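Local coordinates for protein putative arsenate reductase (PDB 3FZ4) that probably reduces arsenate to arsenite, as a member of the ArsC family with a thioredoxin-like fold and a redox-active cysteine centre, at residues F60-G64 with Q65-A69. The protein carries 1 engineered substitution. Numbering follows the deposited sequence.
Sequences FNTSG and QSYRA
Thr62 lies against one face of the Tyr67 ring: its CA sits 3.8 Å from the ring centroid and 16° off the normal, a CH-pi contact, while its methyl CG2 reaches 3.6 Å from CZ over the same face. The two side chains point the same way. Phe60 meets the tyrosine differently, crossing it at about a right angle, with Phe60 CB 3.8 Å from Tyr67 CE1 and Phe60 CD2 in the plane of the tyrosine ring at its edge. Tyr67 reaches back from the first helical turn to the preceding loop because its chi1 of -176° sets CG opposite the backbone N.

A type I turn from Asn61 to Gly64 shapes that loop, closed by Gly64 N to Asn61 O at 3.0 Å. The same Asn61 O accepts from a water that in turn takes the N-H of Tyr67, tying turn to helix start. Gly64 is the N-cap residue, and its O receives a weak bond from Arg68 N, 3.3 Å long.

Asn61 ND2 bonds to Met93 O and Ser66 OG to Asp91, anchoring turn and helix to the loop after helix 81-90. Leu72 touches both Phe60 and Tyr67, setting helix 72-75 against the loop and helix 65-69.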
loop_
_atom_site.group_PDB
_atom_site.type_symbol
_atom_site.label_atom_id
_atom_site.label_comp_id
_atom_site.label_asym_id
_atom_site.label_seq_id
_atom_site.Cartn_x
_atom_site.Cartn_y
_atom_site.Cartn_z
ATOM N N PHE A 60 -5.251 -4.887 1.790
ATOM C CA PHE A 60 -6.443 -4.493 1.079
ATOM C C PHE A 60 -7.133 -3.283 1.660
ATOM O O PHE A 60 -7.160 -3.062 2.888
ATOM C CB PHE A 60 -7.463 -5.632 1.070
ATOM C CG PHE A 60 -7.109 -6.733 0.102
ATOM C CD1 PHE A 60 -6.162 -7.714 0.456
ATOM C CD2 PHE A 60 -7.696 -6.771 -1.164
ATOM C CE1 PHE A 60 -5.810 -8.725 -0.458
ATOM C CE2 PHE A 60 -7.352 -7.771 -2.080
ATOM C CZ PHE A 60 -6.422 -8.753 -1.718
ATOM N N ASN A 61 -7.725 -2.518 0.757
ATOM C CA ASN A 61 -8.495 -1.336 1.128
ATOM C C ASN A 61 -9.915 -1.789 1.478
ATOM O O ASN A 61 -10.835 -1.677 0.671
ATOM C CB ASN A 61 -8.481 -0.374 -0.057
ATOM C CG ASN A 61 -9.224 0.882 0.198
ATOM O OD1 ASN A 61 -9.503 1.239 1.329
ATOM N ND2 ASN A 61 -9.552 1.582 -0.874
ATOM N N THR A 62 -10.062 -2.296 2.695
ATOM C CA THR A 62 -11.298 -2.952 3.117
ATOM C C THR A 62 -12.478 -1.992 3.280
ATOM O O THR A 62 -13.628 -2.440 3.261
ATOM C CB THR A 62 -11.104 -3.723 4.449
ATOM O OG1 THR A 62 -10.618 -2.829 5.437
ATOM C CG2 THR A 62 -10.090 -4.856 4.310
ATOM N N SER A 63 -12.195 -0.694 3.406
ATOM C CA SER A 63 -13.263 0.309 3.496
ATOM C C SER A 63 -13.662 0.848 2.126
ATOM O O SER A 63 -14.555 1.668 2.043
ATOM C CB SER A 63 -12.827 1.457 4.406
ATOM O OG SER A 63 -11.764 2.226 3.818
ATOM N N GLY A 64 -13.034 0.364 1.051
ATOM C CA GLY A 64 -13.285 0.906 -0.282
ATOM C C GLY A 64 -14.390 0.181 -1.015
ATOM O O GLY A 64 -14.777 -0.945 -0.673
ATOM N N GLN A 65 -14.887 0.842 -2.045
ATOM C CA GLN A 65 -15.935 0.316 -2.900
ATOM C C GLN A 65 -15.545 -0.956 -3.643
ATOM O O GLN A 65 -16.345 -1.898 -3.730
ATOM C CB GLN A 65 -16.363 1.400 -3.895
ATOM C CG GLN A 65 -17.583 2.185 -3.476
ATOM C CD GLN A 65 -17.286 3.470 -2.718
ATOM O OE1 GLN A 65 -17.435 3.521 -1.491
ATOM N NE2 GLN A 65 -16.896 4.531 -3.446
ATOM N N SER A 66 -14.331 -1.008 -4.187
ATOM C CA SER A 66 -13.897 -2.171 -4.989
ATOM C C SER A 66 -13.956 -3.435 -4.147
ATOM O O SER A 66 -14.437 -4.484 -4.575
ATOM C CB SER A 66 -12.463 -2.015 -5.514
ATOM O OG SER A 66 -12.282 -0.864 -6.304
ATOM N N TYR A 67 -13.471 -3.331 -2.926
ATOM C CA TYR A 67 -13.415 -4.465 -2.026
ATOM C C TYR A 67 -14.815 -4.969 -1.683
ATOM O O TYR A 67 -15.016 -6.175 -1.615
ATOM C CB TYR A 67 -12.676 -4.038 -0.752
ATOM C CG TYR A 67 -12.445 -5.123 0.260
ATOM C CD1 TYR A 67 -11.277 -5.870 0.237
ATOM C CD2 TYR A 67 -13.368 -5.366 1.281
ATOM C CE1 TYR A 67 -11.036 -6.842 1.188
ATOM C CE2 TYR A 67 -13.134 -6.345 2.231
ATOM C CZ TYR A 67 -11.960 -7.080 2.171
ATOM O OH TYR A 67 -11.680 -8.056 3.102
ATOM N N ARG A 68 -15.738 -4.034 -1.427
ATOM C CA ARG A 68 -17.125 -4.334 -1.033
ATOM C C ARG A 68 -17.885 -4.905 -2.201
ATOM O O ARG A 68 -18.594 -5.901 -2.067
ATOM C CB ARG A 68 -17.838 -3.064 -0.549
ATOM C CG ARG A 68 -17.350 -2.497 0.765
ATOM C CD ARG A 68 -17.752 -3.393 1.944
ATOM N NE ARG A 68 -19.210 -3.448 2.091
ATOM C CZ ARG A 68 -19.880 -4.304 2.870
ATOM N NH1 ARG A 68 -19.240 -5.227 3.580
ATOM N NH2 ARG A 68 -21.207 -4.240 2.923
ATOM N N ALA A 69 -17.740 -4.268 -3.351
ATOM C CA ALA A 69 -18.488 -4.645 -4.545
ATOM C C ALA A 69 -18.102 -6.042 -5.000
ATOM O O ALA A 69 -18.938 -6.764 -5.542
ATOM C CB ALA A 69 -18.246 -3.644 -5.647
HETATM O O HOH W 1 -11.475 -1.287 -2.081
HETATM O O HOH W 2 -14.832 4.195 0.318
#